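Local coordinates for protein pectinesterase (Sitophilus oryzae, PDB 4PMH) that hydrolyses the methyl esters of pectin, releasing methanol and polygalacturonate, and probably serves the weevil in digesting plant cell walls, at residues V179-N184 with D200-G205; L196-T201 with E222-F227. All coordinates share one frame; numbering follows the deposited sequence.

How the contacts relate
Both contacts are buried and join successive turns of one right-handed parallel beta-helix, with Asp-200 and Thr-201 common to the two. Contact 1 (179-184 with 200-205) lies nearer the centre of the chain, about 4 Å from it, and is mainly regular parallel pairing of strands 181-183 and 202-204. Contact 2 (196-201 with 222-227), about 9 Å from that centre, joins the corner loops that lead out of strands 194-196 and 220-223, and its chemistry is richer in carboxylates, turn carbonyls and water. The contact centres are about 10 Å apart, and a probable hydrogen bond of 2.9 Å from Leu-202 N to Phe-227 O ties them together.

Contact 1: residues V179-N184 with D200-G205; sequences VALQTN and DTLYAG
Gln-182 and Tyr-203 lie side by side on one face of the paired strands, both side chains running the same way. Gln-182 has CG anti to the backbone N (chi1 177°) and is extended beyond it, which lays its CD 3.6 Å from Tyr-203 CD2, with amide and ring planes 31° apart. The amide is held at both ends, OE1 by Ser-206 and NE2 by Thr-150. An alanine here would probably leave the flank of the Tyr-203 ring without its neighbour and Ser-206 and Thr-150 without their bonds to this amide. On the face that carries the leucines, Leu-181 CD2 meets Leu-202 CD1 at 4.0 Å, both residues touching Tyr-216 of strand 213-217. Such stacking of like positions on successive turns is characteristic of the right-handed parallel beta-helix of pectinesterases; here the strand directions differ by only 7°. Strand 202-204 begins just after Asp-200, probably the catalytic proton donor, whose O lies 3.3 Å from Val-179 CA. Backbone bonds fix the register: Tyr-203 N to Leu-181 O (2.8 Å) and Thr-183 N to Tyr-203 O (3.0 Å). Ahead of them Thr-201 O takes two donors, Ala-180 N and, at longer range, Leu-181 N.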
ATOM      1  N   VAL A 179      -1.787  -1.041  10.028  1.00 13.09           N
ATOM      2  CA  VAL A 179      -1.000  -0.657   8.877  1.00 13.02           C
ATOM      3  C   VAL A 179       0.471  -0.990   9.103  1.00 12.55           C
ATOM      4  O   VAL A 179       1.031  -0.701  10.146  1.00 12.48           O
ATOM      5  CB  VAL A 179      -1.147   0.855   8.548  1.00 12.20           C
ATOM      6  CG1 VAL A 179      -0.239   1.250   7.376  1.00 12.27           C
ATOM      7  CG2 VAL A 179      -2.596   1.186   8.227  1.00 12.38           C
ATOM      8  N   ALA A 180       1.082  -1.584   8.093  1.00 12.49           N
ATOM      9  CA  ALA A 180       2.512  -1.863   8.117  1.00 12.35           C
ATOM     10  C   ALA A 180       3.258  -0.690   7.535  1.00 12.20           C
ATOM     11  O   ALA A 180       4.043  -0.058   8.235  1.00 12.74           O
ATOM     12  CB  ALA A 180       2.849  -3.148   7.370  1.00 12.62           C
ATOM     13  N   LEU A 181       3.014  -0.399   6.258  1.00 12.20           N
ATOM     14  CA  LEU A 181       3.593   0.761   5.592  1.00 11.92           C
ATOM     15  C   LEU A 181       2.498   1.747   5.178  1.00 12.26           C
ATOM     16  O   LEU A 181       1.434   1.350   4.649  1.00 12.06           O
ATOM     17  CB  LEU A 181       4.398   0.316   4.365  1.00 12.12           C
ATOM     18  CG  LEU A 181       5.025   1.370   3.469  1.00 12.31           C
ATOM     19  CD1 LEU A 181       6.070   2.147   4.260  1.00 13.15           C
ATOM     20  CD2 LEU A 181       5.667   0.806   2.202  1.00 12.42           C
ATOM     21  N   GLN A 182       2.763   3.033   5.425  1.00 12.56           N
ATOM     22  CA  GLN A 182       1.923   4.124   4.931  1.00 12.92           C
ATOM     23  C   GLN A 182       2.768   5.149   4.197  1.00 13.30           C
ATOM     24  O   GLN A 182       3.718   5.682   4.776  1.00 12.33           O
ATOM     25  CB  GLN A 182       1.199   4.852   6.064  1.00 12.42           C
ATOM     26  CG  GLN A 182       0.382   6.028   5.538  1.00 12.55           C
ATOM     27  CD  GLN A 182      -0.282   6.867   6.605  1.00 12.80           C
ATOM     28  OE1 GLN A 182      -0.764   7.974   6.319  1.00 12.92           O
ATOM     29  NE2 GLN A 182      -0.342   6.348   7.825  1.00 12.77           N
ATOM     30  N   THR A 183       2.388   5.459   2.956  1.00 14.87           N
ATOM     31  CA  THR A 183       3.077   6.510   2.178  1.00 16.00           C
ATOM     32  C   THR A 183       2.121   7.704   1.978  1.00 16.34           C
ATOM     33  O   THR A 183       0.952   7.528   1.608  1.00 15.24           O
ATOM     34  CB  THR A 183       3.622   5.996   0.806  1.00 16.92           C
ATOM     35  OG1 THR A 183       2.554   5.829  -0.118  1.00 17.92           O
ATOM     36  CG2 THR A 183       4.378   4.678   0.940  1.00 17.82           C
ATOM     37  N   ASN A 184       2.638   8.906   2.236  1.00 17.05           N
ATOM     38  CA  ASN A 184       1.870  10.158   2.175  1.00 19.30           C
ATOM     39  C   ASN A 184       2.433  11.167   1.175  1.00 19.60           C
ATOM     40  O   ASN A 184       1.869  12.253   1.015  1.00 21.84           O
ATOM     41  CB  ASN A 184       1.871  10.773   3.569  1.00 21.84           C
ATOM     42  CG  ASN A 184       0.982  11.987   3.696  1.00 25.64           C
ATOM     43  OD1 ASN A 184       1.473  13.097   3.882  1.00 31.52           O
ATOM     44  ND2 ASN A 184      -0.329  11.784   3.669  1.00 26.92           N
ATOM     45  N   ASP A 200      -5.551  -3.885   6.036  1.00 15.51           N
ATOM     46  CA  ASP A 200      -4.932  -2.561   5.851  1.00 15.35           C
ATOM     47  C   ASP A 200      -3.404  -2.578   5.913  1.00 14.48           C
ATOM     48  O   ASP A 200      -2.764  -1.598   6.294  1.00 13.02           O
ATOM     49  CB  ASP A 200      -5.491  -1.520   6.839  1.00 16.70           C
ATOM     50  CG  ASP A 200      -6.983  -1.249   6.638  1.00 17.62           C
ATOM     51  OD1 ASP A 200      -7.589  -1.737   5.675  1.00 17.74           O
ATOM     52  OD2 ASP A 200      -7.544  -0.527   7.461  1.00 19.68           O
ATOM     53  N   THR A 201      -2.819  -3.690   5.502  1.00 13.50           N
ATOM     54  CA  THR A 201      -1.358  -3.808   5.465  1.00 13.16           C
ATOM     55  C   THR A 201      -0.640  -2.599   4.856  1.00 12.69           C
ATOM     56  O   THR A 201       0.248  -2.021   5.493  1.00 13.03           O
ATOM     57  CB  THR A 201      -0.932  -5.094   4.741  1.00 12.79           C
ATOM     58  OG1 THR A 201      -1.593  -6.215   5.342  1.00 12.43           O
ATOM     59  CG2 THR A 201       0.581  -5.268   4.745  1.00 12.48           C
ATOM     60  N   LEU A 202      -0.985  -2.230   3.635  1.00 12.17           N
ATOM     61  CA  LEU A 202      -0.262  -1.180   2.920  1.00 11.63           C
ATOM     62  C   LEU A 202      -1.211  -0.038   2.611  1.00 10.97           C
ATOM     63  O   LEU A 202      -2.172  -0.209   1.865  1.00 10.65           O
ATOM     64  CB  LEU A 202       0.381  -1.702   1.625  1.00 11.88           C
ATOM     65  CG  LEU A 202       0.866  -0.643   0.637  1.00 12.12           C
ATOM     66  CD1 LEU A 202       1.818   0.330   1.307  1.00 12.53           C
ATOM     67  CD2 LEU A 202       1.543  -1.272  -0.582  1.00 12.43           C
ATOM     68  N   TYR A 203      -0.949   1.117   3.218  1.00 10.87           N
ATOM     69  CA  TYR A 203      -1.688   2.344   2.966  1.00 11.28           C
ATOM     70  C   TYR A 203      -0.908   3.086   1.883  1.00 10.95           C
ATOM     71  O   TYR A 203      -0.039   3.897   2.174  1.00 10.64           O
ATOM     72  CB  TYR A 203      -1.781   3.180   4.243  1.00 12.00           C
ATOM     73  CG  TYR A 203      -2.827   4.298   4.277  1.00 13.15           C
ATOM     74  CD1 TYR A 203      -3.537   4.681   3.148  1.00 14.04           C
ATOM     75  CD2 TYR A 203      -3.080   4.995   5.470  1.00 14.03           C
ATOM     76  CE1 TYR A 203      -4.482   5.700   3.207  1.00 14.61           C
ATOM     77  CE2 TYR A 203      -4.016   6.024   5.525  1.00 15.25           C
ATOM     78  CZ  TYR A 203      -4.710   6.367   4.393  1.00 15.42           C
ATOM     79  OH  TYR A 203      -5.641   7.376   4.427  1.00 18.17           O
ATOM     80  N   ALA A 204      -1.242   2.808   0.627  1.00 11.53           N
ATOM     81  CA  ALA A 204      -0.457   3.320  -0.506  1.00 11.97           C
ATOM     82  C   ALA A 204      -1.049   4.637  -1.021  1.00 12.78           C
ATOM     83  O   ALA A 204      -1.949   4.651  -1.881  1.00 12.42           O
ATOM     84  CB  ALA A 204      -0.412   2.285  -1.616  1.00 11.64           C
ATOM     85  N   GLY A 205      -0.531   5.751  -0.511  1.00 14.14           N
ATOM     86  CA  GLY A 205      -1.003   7.082  -0.925  1.00 15.26           C
ATOM     87  C   GLY A 205      -2.103   7.539   0.001  1.00 16.71           C
ATOM     88  O   GLY A 205      -3.279   7.289  -0.222  1.00 17.39           O
TER

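Contact 2: residues L196-T201 with E222-F227; sequences LGHQDT and EGDIDF
Asp-200 and Asp-226, probably the proton donor and the nucleophile of the esterase, run side by side with their carboxylates nearly coplanar, 13° apart. Asp-200 OD1 stands 4.4 Å from Asp-226 OD2, and one water donates to both of these oxygens. Arg-290, which probably binds substrate, forms a salt bridge with Asp-226 OD2. Beside this pair Gln-199, probably the transition-state stabiliser, lays its CG 3.9 Å from Ile-225 CG2.

The next shell is backbone. Asp-200 N donates to Ile-225 O at 3.0 Å, meeting the carbonyl almost head-on (169° at the oxygen), and this bond ties the backbone of the probable proton donor to the residue before the probable nucleophile. These are corners between walls of the pectinesterase beta-helix, where the chain turns at Asp-226 and one coil's loop stacks on the next. His-198 O receives Asp-224 N at 2.7 Å, from above the carbonyl plane, and more weakly Ile-225 N.

Farther out, Thr-201 OG1 donates to Glu-222 O at 2.9 Å, in the carbonyl plane and on a lone pair. Asp-224 OD2 sits at the His-198 ring edge, 3.4 Å from CD2, while Arg-247 pairs with OD1 and Asp-246 bonds His-198 NE2. A second water bridges Gly-197 O and Glu-222 OE1, while Tyr-220 hydrogen-bonds OE2; Leu-196 CD2 packs on Glu-222 CG at 3.7 Å.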
ATOM      1  N   LEU A 196       3.882  -7.013   5.522  1.00 12.89           N
ATOM      2  CA  LEU A 196       3.136  -8.110   6.128  1.00 12.99           C
ATOM      3  C   LEU A 196       2.064  -7.621   7.099  1.00 13.09           C
ATOM      4  O   LEU A 196       2.319  -6.822   7.979  1.00 11.94           O
ATOM      5  CB  LEU A 196       4.073  -9.059   6.890  1.00 13.89           C
ATOM      6  CG  LEU A 196       5.439  -9.433   6.287  1.00 14.50           C
ATOM      7  CD1 LEU A 196       6.264 -10.234   7.287  1.00 15.38           C
ATOM      8  CD2 LEU A 196       5.305 -10.184   4.976  1.00 14.97           C
ATOM      9  N   GLY A 197       0.866  -8.127   6.939  1.00 13.38           N
ATOM     10  CA  GLY A 197      -0.201  -7.739   7.810  1.00 14.02           C
ATOM     11  C   GLY A 197      -1.405  -8.572   7.506  1.00 14.71           C
ATOM     12  O   GLY A 197      -1.294  -9.662   6.941  1.00 14.67           O
ATOM     13  N   HIS A 198      -2.559  -8.053   7.893  1.00 15.17           N
ATOM     14  CA  HIS A 198      -3.807  -8.721   7.604  1.00 16.08           C
ATOM     15  C   HIS A 198      -4.762  -7.736   6.975  1.00 15.58           C
ATOM     16  O   HIS A 198      -4.876  -7.708   5.742  1.00 13.88           O
ATOM     17  CB  HIS A 198      -4.340  -9.394   8.850  1.00 17.43           C
ATOM     18  CG  HIS A 198      -3.634 -10.669   9.145  1.00 19.03           C
ATOM     19  ND1 HIS A 198      -2.510 -10.728   9.938  1.00 20.75           N
ATOM     20  CD2 HIS A 198      -3.840 -11.923   8.686  1.00 20.60           C
ATOM     21  CE1 HIS A 198      -2.062 -11.968   9.967  1.00 21.30           C
ATOM     22  NE2 HIS A 198      -2.854 -12.712   9.219  1.00 21.72           N
ATOM     23  N   GLN A 199      -5.419  -6.911   7.787  1.00 16.44           N
ATOM     24  CA  GLN A 199      -6.304  -5.868   7.274  1.00 16.56           C
ATOM     25  C   GLN A 199      -5.543  -4.548   7.203  1.00 16.45           C
ATOM     26  O   GLN A 199      -4.974  -4.132   8.193  1.00 14.80           O
ATOM     27  CB  GLN A 199      -7.521  -5.732   8.191  1.00 18.70           C
ATOM     28  CG  GLN A 199      -8.610  -4.821   7.672  1.00 20.63           C
ATOM     29  CD  GLN A 199      -9.922  -4.949   8.458  1.00 23.07           C
ATOM     30  OE1 GLN A 199     -10.090  -5.848   9.296  1.00 27.57           O
ATOM     31  NE2 GLN A 199     -10.850  -4.052   8.191  1.00 24.19           N
ATOM     32  N   ASP A 200      -5.551  -3.885   6.036  1.00 15.51           N
ATOM     33  CA  ASP A 200      -4.932  -2.561   5.851  1.00 15.35           C
ATOM     34  C   ASP A 200      -3.404  -2.578   5.913  1.00 14.48           C
ATOM     35  O   ASP A 200      -2.764  -1.598   6.294  1.00 13.02           O
ATOM     36  CB  ASP A 200      -5.491  -1.520   6.839  1.00 16.70           C
ATOM     37  CG  ASP A 200      -6.983  -1.249   6.638  1.00 17.62           C
ATOM     38  OD1 ASP A 200      -7.589  -1.737   5.675  1.00 17.74           O
ATOM     39  OD2 ASP A 200      -7.544  -0.527   7.461  1.00 19.68           O
ATOM     40  N   THR A 201      -2.819  -3.690   5.502  1.00 13.50           N
ATOM     41  CA  THR A 201      -1.358  -3.808   5.465  1.00 13.16           C
ATOM     42  C   THR A 201      -0.640  -2.599   4.856  1.00 12.69           C
ATOM     43  O   THR A 201       0.248  -2.021   5.493  1.00 13.03           O
ATOM     44  CB  THR A 201      -0.932  -5.094   4.741  1.00 12.79           C
ATOM     45  OG1 THR A 201      -1.593  -6.215   5.342  1.00 12.43           O
ATOM     46  CG2 THR A 201       0.581  -5.268   4.745  1.00 12.48           C
ATOM     47  N   GLU A 222       1.365  -9.091   1.808  1.00 13.84           N
ATOM     48  CA  GLU A 222       0.332 -10.013   2.255  1.00 14.95           C
ATOM     49  C   GLU A 222      -0.669  -9.388   3.195  1.00 14.07           C
ATOM     50  O   GLU A 222      -0.375  -8.436   3.897  1.00 14.50           O
ATOM     51  CB  GLU A 222       0.919 -11.300   2.892  1.00 17.19           C
ATOM     52  CG  GLU A 222       1.810 -11.123   4.101  1.00 18.26           C
ATOM     53  CD  GLU A 222       2.316 -12.450   4.713  1.00 19.23           C
ATOM     54  OE1 GLU A 222       2.333 -12.515   5.959  1.00 20.56           O
ATOM     55  OE2 GLU A 222       2.702 -13.404   3.984  1.00 18.04           O
ATOM     56  N   GLY A 223      -1.848  -9.987   3.210  1.00 13.78           N
ATOM     57  CA  GLY A 223      -2.950  -9.541   4.033  1.00 13.57           C
ATOM     58  C   GLY A 223      -4.175 -10.363   3.710  1.00 13.71           C
ATOM     59  O   GLY A 223      -4.088 -11.396   3.050  1.00 13.14           O
ATOM     60  N   ASP A 224      -5.319  -9.900   4.171  1.00 14.20           N
ATOM     61  CA  ASP A 224      -6.563 -10.553   3.856  1.00 15.08           C
ATOM     62  C   ASP A 224      -7.671  -9.596   3.457  1.00 15.15           C
ATOM     63  O   ASP A 224      -8.433  -9.941   2.584  1.00 15.10           O
ATOM     64  CB  ASP A 224      -7.017 -11.490   4.980  1.00 16.00           C
ATOM     65  CG  ASP A 224      -7.036 -10.837   6.360  1.00 17.63           C
ATOM     66  OD1 ASP A 224      -7.174  -9.593   6.495  1.00 17.82           O
ATOM     67  OD2 ASP A 224      -6.923 -11.615   7.343  1.00 18.81           O
ATOM     68  N   ILE A 225      -7.747  -8.405   4.061  1.00 15.93           N
ATOM     69  CA  ILE A 225      -8.812  -7.440   3.773  1.00 16.70           C
ATOM     70  C   ILE A 225      -8.271  -6.026   3.523  1.00 16.14           C
ATOM     71  O   ILE A 225      -7.589  -5.426   4.382  1.00 14.57           O
ATOM     72  CB  ILE A 225      -9.831  -7.381   4.937  1.00 18.66           C
ATOM     73  CG1 ILE A 225     -10.605  -8.704   5.041  1.00 20.31           C
ATOM     74  CG2 ILE A 225     -10.794  -6.194   4.793  1.00 18.55           C
ATOM     75  CD1 ILE A 225     -11.857  -8.767   4.196  1.00 21.89           C
ATOM     76  N   ASP A 226      -8.604  -5.482   2.348  1.00 15.25           N
ATOM     77  CA  ASP A 226      -8.166  -4.131   1.954  1.00 15.13           C
ATOM     78  C   ASP A 226      -6.680  -3.951   2.221  1.00 13.74           C
ATOM     79  O   ASP A 226      -6.260  -2.916   2.727  1.00 14.68           O
ATOM     80  CB  ASP A 226      -8.968  -3.031   2.693  1.00 15.94           C
ATOM     81  CG  ASP A 226     -10.473  -3.158   2.523  1.00 16.95           C
ATOM     82  OD1 ASP A 226     -10.970  -3.877   1.615  1.00 17.03           O
ATOM     83  OD2 ASP A 226     -11.197  -2.508   3.318  1.00 18.46           O
ATOM     84  N   PHE A 227      -5.874  -4.962   1.920  1.00 12.16           N
ATOM     85  CA  PHE A 227      -4.458  -4.894   2.326  1.00 11.56           C
ATOM     86  C   PHE A 227      -3.556  -4.070   1.424  1.00 11.47           C
ATOM     87  O   PHE A 227      -2.354  -3.872   1.717  1.00 10.86           O
ATOM     88  CB  PHE A 227      -3.884  -6.276   2.703  1.00 11.38           C
ATOM     89  CG  PHE A 227      -3.697  -7.254   1.577  1.00 10.91           C
ATOM     90  CD1 PHE A 227      -4.679  -8.208   1.284  1.00 10.82           C
ATOM     91  CD2 PHE A 227      -2.487  -7.311   0.884  1.00 10.57           C
ATOM     92  CE1 PHE A 227      -4.461  -9.164   0.293  1.00 10.96           C
ATOM     93  CE2 PHE A 227      -2.282  -8.252  -0.096  1.00 10.51           C
ATOM     94  CZ  PHE A 227      -3.257  -9.198  -0.379  1.00 10.54           C
TER
HETATM   95  O   HOH W   1       0.672 -11.392   7.831  1.00 20.48           O
HETATM   96  O   HOH W   2     -10.165  -1.570   5.652  1.00 33.23           O